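Local coordinates for 3'-5'-exonuclease (Saccharomyces cerevisiae, PDB 3E2V), which probably cuts double-stranded DNA and degrades it from the 3' to the 5' end, as a metal-dependent hydrolase of the TatD family, at residues P11-D23 against R50-E64. Sequence-based numbering, arbitrary orientation.
Sequences PLKYYDIGLNLTD and RHVKNALVTGSSIAE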
loop_
_atom_site.group_PDB
_atom_site.type_symbol
_atom_site.label_atom_id
_atom_site.label_comp_id
_atom_site.label_asym_id
_atom_site.label_seq_id
_atom_site.Cartn_x
_atom_site.Cartn_y
_atom_site.Cartn_z
ATOM N N PRO A 11 -2.247 12.538 23.106
ATOM C CA PRO A 11 -1.134 11.740 22.589
ATOM C C PRO A 11 -1.444 11.220 21.189
ATOM O O PRO A 11 -2.217 10.268 21.018
ATOM C CB PRO A 11 -1.043 10.570 23.576
ATOM C CG PRO A 11 -2.247 10.697 24.495
ATOM C CD PRO A 11 -3.169 11.712 23.897
ATOM N N LEU A 12 -0.838 11.856 20.197
ATOM C CA LEU A 12 -1.088 11.512 18.802
ATOM C C LEU A 12 -0.305 10.262 18.419
ATOM O O LEU A 12 0.823 10.049 18.874
ATOM C CB LEU A 12 -0.720 12.688 17.902
ATOM C CG LEU A 12 -1.361 14.042 18.245
ATOM C CD1 LEU A 12 -0.861 15.109 17.298
ATOM C CD2 LEU A 12 -2.892 13.992 18.198
ATOM N N LYS A 13 -0.936 9.423 17.594
ATOM C CA LYS A 13 -0.318 8.195 17.082
ATOM C C LYS A 13 -0.722 8.006 15.630
ATOM O O LYS A 13 -1.904 8.030 15.306
ATOM C CB LYS A 13 -0.748 6.968 17.899
ATOM C CG LYS A 13 -0.457 7.043 19.400
ATOM C CD LYS A 13 -1.026 5.814 20.091
ATOM C CE LYS A 13 -1.172 6.025 21.602
ATOM N NZ LYS A 13 -1.939 4.905 22.231
ATOM N N TYR A 14 0.268 7.810 14.756
ATOM C CA TYR A 14 0.003 7.542 13.323
ATOM C C TYR A 14 0.496 6.165 12.910
ATOM O O TYR A 14 1.487 5.657 13.436
ATOM C CB TYR A 14 0.690 8.586 12.432
ATOM C CG TYR A 14 0.377 10.025 12.760
ATOM C CD1 TYR A 14 -0.873 10.579 12.436
ATOM C CD2 TYR A 14 1.337 10.850 13.336
ATOM C CE1 TYR A 14 -1.162 11.904 12.729
ATOM C CE2 TYR A 14 1.058 12.201 13.632
ATOM C CZ TYR A 14 -0.193 12.712 13.335
ATOM O OH TYR A 14 -0.459 14.038 13.608
ATOM N N TYR A 15 -0.205 5.583 11.934
ATOM C CA TYR A 15 0.104 4.265 11.416
ATOM C C TYR A 15 0.082 4.404 9.902
ATOM O O TYR A 15 -0.997 4.454 9.283
ATOM C CB TYR A 15 -0.964 3.285 11.889
ATOM C CG TYR A 15 -0.653 1.815 11.811
ATOM C CD1 TYR A 15 -1.084 0.987 12.842
ATOM C CD2 TYR A 15 -0.008 1.230 10.710
ATOM C CE1 TYR A 15 -0.866 -0.364 12.812
ATOM C CE2 TYR A 15 0.242 -0.165 10.681
ATOM C CZ TYR A 15 -0.219 -0.937 11.755
ATOM O OH TYR A 15 -0.030 -2.298 11.819
ATOM N N ASP A 16 1.276 4.505 9.305
ATOM C CA ASP A 16 1.374 4.736 7.857
ATOM C C ASP A 16 1.173 3.415 7.140
ATOM O O ASP A 16 2.030 2.535 7.227
ATOM C CB ASP A 16 2.747 5.332 7.524
ATOM C CG ASP A 16 2.880 5.790 6.074
ATOM O OD1 ASP A 16 2.032 5.442 5.209
ATOM O OD2 ASP A 16 3.872 6.517 5.803
ATOM N N ILE A 17 0.043 3.253 6.453
ATOM C CA ILE A 17 -0.237 1.963 5.780
ATOM C C ILE A 17 0.425 1.848 4.420
ATOM O O ILE A 17 0.298 0.810 3.775
ATOM C CB ILE A 17 -1.761 1.659 5.656
ATOM C CG1 ILE A 17 -2.446 2.579 4.644
ATOM C CG2 ILE A 17 -2.410 1.770 7.032
ATOM C CD1 ILE A 17 -3.782 2.042 4.109
ATOM N N GLY A 18 1.172 2.885 4.022
ATOM C CA GLY A 18 1.757 2.928 2.686
ATOM C C GLY A 18 3.170 3.454 2.666
ATOM O O GLY A 18 3.437 4.533 2.125
ATOM N N LEU A 19 4.091 2.697 3.242
ATOM C CA LEU A 19 5.467 3.113 3.250
ATOM C C LEU A 19 6.287 2.272 2.259
ATOM O O LEU A 19 6.473 1.066 2.452
ATOM C CB LEU A 19 6.024 3.005 4.675
ATOM C CG LEU A 19 7.516 3.321 4.867
ATOM C CD1 LEU A 19 7.875 4.679 4.278
ATOM C CD2 LEU A 19 7.869 3.310 6.333
ATOM N N ASN A 20 6.773 2.897 1.187
ATOM C CA ASN A 20 7.544 2.134 0.193
ATOM C C ASN A 20 9.015 2.138 0.565
ATOM O O ASN A 20 9.848 2.739 -0.122
ATOM C CB ASN A 20 7.344 2.746 -1.187
ATOM C CG ASN A 20 5.900 2.757 -1.601
ATOM O OD1 ASN A 20 5.347 1.727 -1.990
ATOM N ND2 ASN A 20 5.273 3.949 -1.534
ATOM N N LEU A 21 9.328 1.497 1.686
ATOM C CA LEU A 21 10.659 1.608 2.276
ATOM C C LEU A 21 11.772 0.993 1.443
ATOM O O LEU A 21 12.935 1.389 1.583
ATOM C CB LEU A 21 10.637 1.019 3.681
ATOM C CG LEU A 21 11.817 1.468 4.549
ATOM C CD1 LEU A 21 11.784 2.974 4.841
ATOM C CD2 LEU A 21 11.838 0.670 5.846
ATOM N N THR A 22 11.435 0.056 0.565
ATOM C CA THR A 22 12.443 -0.485 -0.348
ATOM C C THR A 22 12.783 0.437 -1.519
ATOM O O THR A 22 13.663 0.094 -2.321
ATOM C CB THR A 22 12.009 -1.825 -0.946
ATOM O OG1 THR A 22 10.858 -1.626 -1.790
ATOM C CG2 THR A 22 11.690 -2.826 0.146
ATOM N N ASP A 23 12.092 1.575 -1.662
ATOM C CA ASP A 23 12.337 2.420 -2.814
ATOM C C ASP A 23 13.792 2.884 -2.865
ATOM O O ASP A 23 14.353 3.229 -1.830
ATOM C CB ASP A 23 11.420 3.627 -2.821
ATOM C CG ASP A 23 11.493 4.350 -4.135
ATOM O OD1 ASP A 23 10.752 3.972 -5.056
ATOM O OD2 ASP A 23 12.350 5.236 -4.264
ATOM N N ARG A 50 7.838 12.459 14.915
ATOM C CA ARG A 50 6.554 13.036 14.512
ATOM C C ARG A 50 5.378 12.054 14.716
ATOM O O ARG A 50 4.374 12.092 13.999
ATOM C CB ARG A 50 6.616 13.576 13.073
ATOM C CG ARG A 50 7.789 14.520 12.773
ATOM C CD ARG A 50 7.864 15.656 13.801
ATOM N NE ARG A 50 6.564 16.329 13.900
ATOM C CZ ARG A 50 6.152 16.992 14.978
ATOM N NH1 ARG A 50 6.934 17.076 16.055
ATOM N NH2 ARG A 50 4.955 17.572 14.966
ATOM N N HIS A 51 5.529 11.198 15.722
ATOM C CA HIS A 51 4.445 10.404 16.323
ATOM C C HIS A 51 3.971 9.225 15.492
ATOM O O HIS A 51 2.923 8.644 15.792
ATOM C CB HIS A 51 3.258 11.292 16.719
ATOM C CG HIS A 51 3.669 12.574 17.381
ATOM N ND1 HIS A 51 4.343 12.608 18.587
ATOM C CD2 HIS A 51 3.534 13.863 16.983
ATOM C CE1 HIS A 51 4.602 13.865 18.904
ATOM N NE2 HIS A 51 4.120 14.645 17.955
ATOM N N VAL A 52 4.751 8.858 14.480
ATOM C CA VAL A 52 4.458 7.644 13.724
ATOM C C VAL A 52 4.935 6.450 14.536
ATOM O O VAL A 52 6.125 6.327 14.850
ATOM C CB VAL A 52 5.069 7.658 12.304
ATOM C CG1 VAL A 52 4.514 6.488 11.470
ATOM C CG2 VAL A 52 4.789 8.990 11.621
ATOM N N LYS A 53 3.996 5.567 14.870
ATOM C CA LYS A 53 4.290 4.433 15.718
ATOM C C LYS A 53 4.541 3.162 14.923
ATOM O O LYS A 53 5.371 2.339 15.304
ATOM C CB LYS A 53 3.150 4.196 16.714
ATOM C CG LYS A 53 2.772 5.417 17.527
ATOM C CD LYS A 53 3.919 5.935 18.395
ATOM C CE LYS A 53 3.507 7.224 19.072
ATOM N NZ LYS A 53 4.620 7.758 19.910
ATOM N N ASN A 54 3.795 2.972 13.838
ATOM C CA ASN A 54 3.833 1.727 13.071
ATOM C C ASN A 54 3.783 2.101 11.597
ATOM O O ASN A 54 3.273 3.178 11.256
ATOM C CB ASN A 54 2.583 0.870 13.338
ATOM C CG ASN A 54 2.588 0.171 14.679
ATOM O OD1 ASN A 54 2.376 -1.049 14.737
ATOM N ND2 ASN A 54 2.777 0.913 15.744
ATOM N N ALA A 55 4.314 1.231 10.731
ATOM C CA ALA A 55 4.127 1.427 9.294
ATOM C C ALA A 55 4.072 0.085 8.610
ATOM O O ALA A 55 4.649 -0.893 9.089
ATOM C CB ALA A 55 5.239 2.284 8.703
ATOM N N LEU A 56 3.354 0.051 7.491
ATOM C CA LEU A 56 3.266 -1.131 6.663
ATOM C C LEU A 56 4.129 -0.907 5.424
ATOM O O LEU A 56 3.877 0.030 4.645
ATOM C CB LEU A 56 1.799 -1.373 6.272
ATOM C CG LEU A 56 1.502 -2.637 5.460
ATOM C CD1 LEU A 56 1.715 -3.891 6.318
ATOM C CD2 LEU A 56 0.049 -2.588 4.981
ATOM N N VAL A 57 5.146 -1.755 5.258
ATOM C CA VAL A 57 6.076 -1.667 4.129
ATOM C C VAL A 57 5.501 -2.457 2.960
ATOM O O VAL A 57 5.168 -3.615 3.108
ATOM C CB VAL A 57 7.473 -2.207 4.534
ATOM C CG1 VAL A 57 8.457 -2.217 3.363
ATOM C CG2 VAL A 57 8.037 -1.370 5.676
ATOM N N THR A 58 5.349 -1.793 1.817
ATOM C CA THR A 58 4.725 -2.424 0.658
ATOM C C THR A 58 5.666 -3.333 -0.111
ATOM O O THR A 58 6.844 -3.009 -0.335
ATOM C CB THR A 58 4.257 -1.394 -0.351
ATOM O OG1 THR A 58 5.344 -0.511 -0.627
ATOM C CG2 THR A 58 3.097 -0.607 0.179
ATOM N N GLY A 59 5.133 -4.488 -0.516
ATOM C CA GLY A 59 5.807 -5.409 -1.446
ATOM C C GLY A 59 5.007 -5.431 -2.743
ATOM O O GLY A 59 3.763 -5.470 -2.693
ATOM N N SER A 60 5.680 -5.391 -3.894
ATOM C CA SER A 60 4.982 -5.286 -5.196
ATOM C C SER A 60 5.308 -6.384 -6.216
ATOM O O SER A 60 4.780 -6.389 -7.332
ATOM C CB SER A 60 5.229 -3.911 -5.822
ATOM O OG SER A 60 6.611 -3.754 -6.141
ATOM N N SER A 61 6.212 -7.285 -5.847
ATOM C CA SER A 61 6.537 -8.457 -6.664
ATOM C C SER A 61 7.091 -9.526 -5.738
ATOM O O SER A 61 7.264 -9.287 -4.528
ATOM C CB SER A 61 7.543 -8.102 -7.756
ATOM O OG SER A 61 8.801 -7.798 -7.173
ATOM N N ILE A 62 7.361 -10.716 -6.263
ATOM C CA ILE A 62 7.982 -11.726 -5.414
ATOM C C ILE A 62 9.338 -11.190 -4.928
ATOM O O ILE A 62 9.620 -11.177 -3.720
ATOM C CB ILE A 62 8.086 -13.122 -6.089
ATOM C CG1 ILE A 62 6.676 -13.668 -6.362
ATOM C CG2 ILE A 62 8.826 -14.066 -5.162
ATOM C CD1 ILE A 62 6.606 -14.965 -7.230
ATOM N N ALA A 63 10.158 -10.696 -5.852
ATOM C CA ALA A 63 11.475 -10.175 -5.473
ATOM C C ALA A 63 11.383 -8.999 -4.507
ATOM O O ALA A 63 12.122 -8.937 -3.507
ATOM C CB ALA A 63 12.280 -9.792 -6.699
ATOM N N GLU A 64 10.465 -8.075 -4.775
ATOM C CA GLU A 64 10.309 -6.916 -3.912
ATOM C C GLU A 64 9.742 -7.284 -2.550
ATOM O O GLU A 64 10.088 -6.668 -1.540
ATOM C CB GLU A 64 9.432 -5.851 -4.581
ATOM C CG GLU A 64 10.214 -4.938 -5.497
ATOM C CD GLU A 64 11.046 -3.927 -4.722
ATOM O OE1 GLU A 64 10.461 -3.080 -4.010
ATOM O OE2 GLU A 64 12.293 -3.984 -4.821
HETATM O O HOH W 1 3.083 10.409 20.369
HETATM O O HOH W 2 8.645 -0.885 -0.455
#
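Asn-54 sets its CB over the centre of one face of the Tyr-15 ring, 3.4 Å from the centroid and exactly on the normal, a CH-pi contact, with the amide plane turned 36° from the ring. The ring gets there with CG anti to the backbone N (chi1 -163°), while its OH bonds to Gly-393 O. With an alanine in place of Tyr-15, Asn-54 CB would probably lose the face that covers it and Gly-393 O its hydroxyl partner. Beneath this pair, strands 14-16 and 52-57 run parallel, their register shifting at a beta bulge between Tyr-14 and Tyr-15. On the other face of the sheet Leu-19 CD2 packs closely on Ala-55 CB at 3.7 Å, beside the carboxylate-bearing Asp-16; further on, Leu-21 CB, in the turn, lies against Val-57 CG1. Where the chain turns at Ile-17, OD1 of Asp-16 takes the N-H of Gly-18 from above the carboxylate plane, an Asx turn, its OD2 is hydrogen-bonded to Thr-302 OG1, and Leu-19 N then bonds to Leu-56 O.

From Asn-20 on, Leu-21 apart, the contact is largely polar. In the conformer modelled here, one of two, Thr-58 OG1 donates to Asn-20 OD1 at 2.6 Å, coming from well above the carbonyl plane, while Asn-20 ND2 grips Asp-303, a magnesium ligand; Asn-20 is thus placed as a second-shell residue. Thr-22 OG1 gives a 2.7 Å bond to the syn side of Glu-64 OE1 and receives one from a water that also donates to Thr-58 O. The opposite end is looser: Leu-12 O, His-51 ND1 and Lys-53 NZ meet through a water, and Lys-13 CB touches Lys-53 CG at 3.9 Å.

These are the first two strands of the TIM-type barrel of this family. Strand 82-87 continues the sheet beyond 52-57, and helices 362-373 and 377-392 pack on Tyr-14, the former also on Asp-16, the latter on Tyr-15 and Ile-17.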